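Local coordinates for protein sorting nexin-21 (Mus musculus, PDB 4YMR) that binds membranes enriched in phosphatidylinositol 3-phosphate and phosphatidylinositol 4,5-bisphosphate and may take part in several stages of intracellular trafficking, at residues A[26-31]-A[65-70]; A[33-38]-A[58-63]. All coordinates share one frame; numbering follows the deposited sequence.

Interaction 1 (A[26-31]-A[65-70]); sequences LYREAL and QELEDP
With CG anti to the carbonyl carbon in both residues, Tyr-27 and Glu-66 bring their side chains together at an oblique crossing, and a bend at chi2 (-70°) carries the Glu-66 chain over the phenol face. Glu-66 CG sits 3.5 Å from the centroid of the Tyr-27 ring and only 5° off the ring normal, a CH-pi contact almost exactly over the centre of the face. Glu-66 CB approaches the root of the ring, 3.5 Å from Tyr-27 CD2, while the carboxylate continues toward the phenol end, its plane tilted 13° from the ring in a stacked arrangement. The carboxylate is thereby presented to Lys-135 of the second subunit, which forms a salt bridge with Glu-66 OE2 and also packs on Tyr-27.

Leu-67 fills the next position, its branches lodged between the side chains of Tyr-27, Arg-28 and Leu-31. Leu-67 CG meets Tyr-27 CB at 4.1 Å, and Leu-67 CD1 touches Leu-31 CD2 at the same 4.1 Å. Arg-28 starts with CG anti to its backbone N and bends at chi3, which folds the guanidinium over the leucine. Leu-67 CD1 lies 3.9 Å above one face of the Arg-28 guanidinium, offset toward the rim, and Leu-67 O is in plane at the edge, 3.9 Å from Arg-28 NH2. No hydrogen bond joins the two segments, so apolar and CH-pi contacts carry them.

Helix 27-43 starts here, while the chain leaving helix 52-66 turns through a cis peptide between Leu-67 and Glu-68 toward helix 70-85. The start of helix 27-43 beside the end of helix 52-66 marks the open end of an antiparallel alpha-hairpin, the building unit of tetratricopeptide-repeat folds such as this PXB/TPR domain.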
loop_
_atom_site.group_PDB
_atom_site.type_symbol
_atom_site.label_atom_id
_atom_site.label_comp_id
_atom_site.label_asym_id
_atom_site.label_seq_id
_atom_site.Cartn_x
_atom_site.Cartn_y
_atom_site.Cartn_z
ATOM N N LEU A 26 7.609 -24.758 0.478
ATOM C CA LEU A 26 8.160 -25.019 -0.844
ATOM C C LEU A 26 8.902 -23.776 -1.354
ATOM O O LEU A 26 8.454 -23.104 -2.281
ATOM C CB LEU A 26 7.047 -25.448 -1.811
ATOM C CG LEU A 26 6.381 -26.806 -1.541
ATOM C CD1 LEU A 26 5.146 -27.027 -2.420
ATOM C CD2 LEU A 26 7.379 -27.940 -1.731
ATOM N N TYR A 27 10.045 -23.483 -0.746
ATOM C CA TYR A 27 10.758 -22.233 -1.010
ATOM C C TYR A 27 11.277 -22.084 -2.437
ATOM O O TYR A 27 11.130 -21.019 -3.030
ATOM C CB TYR A 27 11.862 -21.996 0.024
ATOM C CG TYR A 27 11.286 -21.941 1.417
ATOM C CD1 TYR A 27 10.435 -20.908 1.783
ATOM C CD2 TYR A 27 11.554 -22.943 2.350
ATOM C CE1 TYR A 27 9.879 -20.852 3.038
ATOM C CE2 TYR A 27 11.006 -22.899 3.626
ATOM C CZ TYR A 27 10.163 -21.845 3.966
ATOM O OH TYR A 27 9.587 -21.772 5.224
ATOM N N ARG A 28 11.849 -23.149 -2.994
ATOM C CA ARG A 28 12.361 -23.109 -4.360
ATOM C C ARG A 28 11.249 -22.909 -5.399
ATOM O O ARG A 28 11.422 -22.138 -6.354
ATOM C CB ARG A 28 13.218 -24.343 -4.667
ATOM C CG ARG A 28 14.010 -24.239 -5.964
ATOM C CD ARG A 28 15.291 -25.080 -5.914
ATOM N NE ARG A 28 16.331 -24.464 -5.092
ATOM C CZ ARG A 28 17.061 -23.422 -5.476
ATOM N NH1 ARG A 28 16.866 -22.879 -6.666
ATOM N NH2 ARG A 28 17.982 -22.919 -4.672
ATOM N N GLU A 29 10.111 -23.578 -5.205
ATOM C CA GLU A 29 8.940 -23.370 -6.070
ATOM C C GLU A 29 8.429 -21.936 -5.936
ATOM O O GLU A 29 8.122 -21.282 -6.929
ATOM C CB GLU A 29 7.819 -24.373 -5.738
ATOM C CG GLU A 29 6.936 -24.775 -6.936
ATOM C CD GLU A 29 5.885 -25.841 -6.591
ATOM O OE1 GLU A 29 6.107 -26.645 -5.651
ATOM O OE2 GLU A 29 4.829 -25.869 -7.266
ATOM N N ALA A 30 8.355 -21.450 -4.696
ATOM C CA ALA A 30 7.861 -20.100 -4.404
ATOM C C ALA A 30 8.728 -19.002 -5.019
ATOM O O ALA A 30 8.205 -18.001 -5.499
ATOM C CB ALA A 30 7.734 -19.888 -2.901
ATOM N N LEU A 31 10.049 -19.202 -5.011
ATOM C CA LEU A 31 10.992 -18.157 -5.412
ATOM C C LEU A 31 10.745 -17.615 -6.823
ATOM O O LEU A 31 10.647 -16.404 -7.019
ATOM C CB LEU A 31 12.438 -18.633 -5.270
ATOM C CG LEU A 31 13.530 -17.632 -5.674
ATOM C CD1 LEU A 31 13.584 -16.472 -4.704
ATOM C CD2 LEU A 31 14.891 -18.322 -5.788
ATOM N N GLN A 65 16.748 -16.670 1.847
ATOM C CA GLN A 65 17.372 -17.096 3.106
ATOM C C GLN A 65 17.237 -18.579 3.374
ATOM O O GLN A 65 18.162 -19.212 3.871
ATOM C CB GLN A 65 16.769 -16.354 4.281
ATOM C CG GLN A 65 17.363 -15.002 4.512
ATOM C CD GLN A 65 16.746 -14.324 5.698
ATOM O OE1 GLN A 65 17.123 -14.583 6.843
ATOM N NE2 GLN A 65 15.772 -13.466 5.440
ATOM N N GLU A 66 16.062 -19.116 3.064
ATOM C CA GLU A 66 15.803 -20.539 3.234
ATOM C C GLU A 66 16.623 -21.423 2.294
ATOM O O GLU A 66 16.779 -22.631 2.566
ATOM C CB GLU A 66 14.306 -20.863 3.090
ATOM C CG GLU A 66 13.406 -20.136 4.115
ATOM C CD GLU A 66 13.555 -20.630 5.565
ATOM O OE1 GLU A 66 14.336 -21.565 5.827
ATOM O OE2 GLU A 66 12.877 -20.076 6.458
ATOM N N LEU A 67 17.206 -20.827 1.248
ATOM C CA LEU A 67 17.751 -21.603 0.121
ATOM C C LEU A 67 19.280 -21.808 -0.164
ATOM O O LEU A 67 19.605 -22.417 -1.189
ATOM C CB LEU A 67 17.110 -21.129 -1.190
ATOM C CG LEU A 67 15.681 -21.611 -1.434
ATOM C CD1 LEU A 67 15.166 -20.963 -2.717
ATOM C CD2 LEU A 67 15.603 -23.135 -1.499
ATOM N N GLU A 68 20.230 -21.307 0.614
ATOM C CA GLU A 68 20.160 -20.075 1.299
ATOM C C GLU A 68 21.114 -19.221 0.446
ATOM O O GLU A 68 22.306 -19.523 0.318
ATOM C CB GLU A 68 20.706 -20.229 2.694
ATOM C CG GLU A 68 22.000 -21.032 2.790
ATOM C CD GLU A 68 22.739 -20.664 4.042
ATOM O OE1 GLU A 68 23.827 -20.045 3.946
ATOM O OE2 GLU A 68 22.220 -21.005 5.126
ATOM N N ASP A 69 20.569 -18.221 -0.231
ATOM C CA ASP A 69 21.382 -17.209 -0.833
ATOM C C ASP A 69 21.226 -16.010 0.149
ATOM O O ASP A 69 20.328 -15.170 -0.014
ATOM C CB ASP A 69 20.857 -16.926 -2.263
ATOM C CG ASP A 69 20.409 -18.222 -3.015
ATOM O OD1 ASP A 69 21.186 -19.195 -3.045
ATOM O OD2 ASP A 69 19.272 -18.281 -3.552
ATOM N N PRO A 70 22.063 -15.956 1.207
ATOM C CA PRO A 70 21.910 -14.811 2.104
ATOM C C PRO A 70 22.276 -13.488 1.408
ATOM O O PRO A 70 21.727 -12.447 1.777
ATOM C CB PRO A 70 22.856 -15.145 3.275
ATOM C CG PRO A 70 23.852 -16.066 2.707
ATOM C CD PRO A 70 23.103 -16.891 1.693
#

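Interaction 2 (A[33-38]-A[58-63]); sequences LWANAW and AGLAVC
Trp-34 lays its indole over the backbone of Gly-59, the CA of Gly-59 standing 3.5 Å from the centroid of the five-membered ring and 13° off its normal. This CH-pi contact lies between two antiparallel helices of the alpha-helical tetratricopeptide-repeat fold, in the PXB/TPR domain of the protein: the axes of the two short segments approach to 9.2 Å, with 146° between their directions. CG of Trp-34 is anti to the carbonyl carbon (chi1 -66°), and the second torsion turns a face of the indole onto the glycine. Gly-59 CA comes nearest at Trp-34 CE2, 3.4 Å away. A beta carbon at Gly-59 would point into the indole and clash with it, so the absence of a side chain is what allows the ring to lie so low on helix 52-66.

Leu-60, with CG anti to its carbonyl carbon, reaches across to the other helix and spreads its methyls along it. Its CD2 presses on Trp-34 CB at 3.5 Å and also meets Ala-35, whereas Leu-60 CD1 meets Trp-38 CB, 4.1 Å away. Trp-38 has CG anti to its backbone N, and its indole turns from 58-63 to pack on Pro-53, Thr-56 and Leu-57, earlier in helix 52-66.

The buried indole NH of Trp-34 is satisfied by a hydrogen bond from NE1 to Thr-22 OG1, which ties the ring to helix 12-24, and Leu-138 of the second subunit packs on the Trp-34 side chain. An alanine in place of Trp-34 would remove the indole and its NE1 bond, and would probably loosen the packing between helices 12-24, 27-43 and 52-66. One rim of the indole meets Cys-63, whose SG lies near the ring plane, 3.8 Å from Trp-34 CD1.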
loop_
_atom_site.group_PDB
_atom_site.type_symbol
_atom_site.label_atom_id
_atom_site.label_comp_id
_atom_site.label_asym_id
_atom_site.label_seq_id
_atom_site.Cartn_x
_atom_site.Cartn_y
_atom_site.Cartn_z
ATOM N N LEU A 33 8.050 -17.679 -8.614
ATOM C CA LEU A 33 6.791 -16.930 -8.642
ATOM C C LEU A 33 6.923 -15.497 -8.098
ATOM O O LEU A 33 6.512 -14.540 -8.758
ATOM C CB LEU A 33 5.694 -17.694 -7.893
ATOM C CG LEU A 33 5.348 -19.051 -8.504
ATOM C CD1 LEU A 33 4.160 -19.685 -7.795
ATOM C CD2 LEU A 33 5.078 -18.892 -9.993
ATOM N N TRP A 34 7.480 -15.350 -6.898
ATOM C CA TRP A 34 7.806 -14.025 -6.384
ATOM C C TRP A 34 8.666 -13.219 -7.378
ATOM O O TRP A 34 8.496 -12.010 -7.520
ATOM C CB TRP A 34 8.577 -14.111 -5.056
ATOM C CG TRP A 34 7.867 -14.666 -3.831
ATOM C CD1 TRP A 34 8.241 -15.764 -3.104
ATOM C CD2 TRP A 34 6.705 -14.134 -3.178
ATOM N NE1 TRP A 34 7.387 -15.954 -2.051
ATOM C CE2 TRP A 34 6.430 -14.967 -2.062
ATOM C CE3 TRP A 34 5.868 -13.029 -3.415
ATOM C CZ2 TRP A 34 5.362 -14.741 -1.192
ATOM C CZ3 TRP A 34 4.803 -12.804 -2.549
ATOM C CH2 TRP A 34 4.558 -13.663 -1.453
ATOM N N ALA A 35 9.599 -13.901 -8.038
ATOM C CA ALA A 35 10.625 -13.263 -8.859
ATOM C C ALA A 35 10.046 -12.669 -10.138
ATOM O O ALA A 35 10.402 -11.563 -10.529
ATOM C CB ALA A 35 11.733 -14.257 -9.195
ATOM N N ASN A 36 9.161 -13.416 -10.789
ATOM C CA ASN A 36 8.433 -12.916 -11.947
ATOM C C ASN A 36 7.414 -11.822 -11.602
ATOM O O ASN A 36 7.300 -10.839 -12.327
ATOM C CB ASN A 36 7.781 -14.077 -12.696
ATOM C CG ASN A 36 8.809 -15.032 -13.278
ATOM O OD1 ASN A 36 9.839 -14.608 -13.819
ATOM N ND2 ASN A 36 8.547 -16.327 -13.155
ATOM N N ALA A 37 6.689 -11.990 -10.496
ATOM C CA ALA A 37 5.814 -10.938 -9.990
ATOM C C ALA A 37 6.591 -9.648 -9.717
ATOM O O ALA A 37 6.105 -8.559 -10.003
ATOM C CB ALA A 37 5.093 -11.396 -8.731
ATOM N N TRP A 38 7.791 -9.774 -9.157
ATOM C CA TRP A 38 8.674 -8.622 -8.978
ATOM C C TRP A 38 9.005 -7.918 -10.304
ATOM O O TRP A 38 8.878 -6.704 -10.417
ATOM C CB TRP A 38 9.967 -9.005 -8.252
ATOM C CG TRP A 38 10.873 -7.828 -8.111
ATOM C CD1 TRP A 38 12.032 -7.596 -8.796
ATOM C CD2 TRP A 38 10.658 -6.678 -7.282
ATOM N NE1 TRP A 38 12.568 -6.393 -8.418
ATOM C CE2 TRP A 38 11.743 -5.804 -7.487
ATOM C CE3 TRP A 38 9.660 -6.303 -6.369
ATOM C CZ2 TRP A 38 11.863 -4.592 -6.821
ATOM C CZ3 TRP A 38 9.780 -5.103 -5.704
ATOM C CH2 TRP A 38 10.867 -4.258 -5.938
ATOM N N ALA A 58 9.608 -9.181 0.499
ATOM C CA ALA A 58 9.620 -10.028 1.682
ATOM C C ALA A 58 9.604 -11.516 1.256
ATOM O O ALA A 58 10.284 -12.342 1.859
ATOM C CB ALA A 58 8.463 -9.679 2.638
ATOM N N GLY A 59 8.847 -11.834 0.206
ATOM C CA GLY A 59 8.763 -13.191 -0.301
ATOM C C GLY A 59 10.116 -13.659 -0.787
ATOM O O GLY A 59 10.601 -14.735 -0.402
ATOM N N LEU A 60 10.734 -12.830 -1.625
ATOM C CA LEU A 60 12.084 -13.083 -2.122
ATOM C C LEU A 60 13.120 -13.251 -0.996
ATOM O O LEU A 60 13.891 -14.208 -0.994
ATOM C CB LEU A 60 12.504 -11.975 -3.091
ATOM C CG LEU A 60 11.735 -11.893 -4.415
ATOM C CD1 LEU A 60 12.197 -10.700 -5.232
ATOM C CD2 LEU A 60 11.903 -13.194 -5.216
ATOM N N ALA A 61 13.127 -12.328 -0.040
ATOM C CA ALA A 61 14.116 -12.358 1.032
ATOM C C ALA A 61 14.020 -13.643 1.862
ATOM O O ALA A 61 15.029 -14.267 2.167
ATOM C CB ALA A 61 13.984 -11.121 1.918
ATOM N N VAL A 62 12.796 -14.036 2.196
ATOM C CA VAL A 62 12.539 -15.275 2.924
ATOM C C VAL A 62 12.987 -16.516 2.173
ATOM O O VAL A 62 13.675 -17.386 2.735
ATOM C CB VAL A 62 11.047 -15.388 3.335
ATOM C CG1 VAL A 62 10.729 -16.772 3.853
ATOM C CG2 VAL A 62 10.746 -14.362 4.404
ATOM N N CYS A 63 12.617 -16.577 0.895
ATOM C CA CYS A 63 12.941 -17.726 0.079
ATOM C C CYS A 63 14.445 -17.800 -0.154
ATOM O O CYS A 63 15.038 -18.869 -0.031
ATOM C CB CYS A 63 12.159 -17.731 -1.243
ATOM S SG CYS A 63 10.397 -18.054 -1.061
#

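Both contacts set helix 27-43 against helix 52-66, interaction 1 including the turn that follows it; interaction 2 is nested within the loop that interaction 1 closes, their centres about 9 Å apart. Interaction 1 is a surface contact at the end of the pair, mixing charged chains with an aromatic and leucines; interaction 2 is buried, with glycine, cysteine and aliphatic groups set against tryptophan. They meet directly: Leu-31 CD1 packs on Leu-60 CD2 at 3.7 Å, and Ala-30 CB on Cys-63 SG at 3.7 Å. The second subunit, partner in the domain-swapped assembly, borders both, through salt bridges to Glu-66 and Glu-68 from its Lys-135 and Arg-106, and through packing at 33-38 and 58-63.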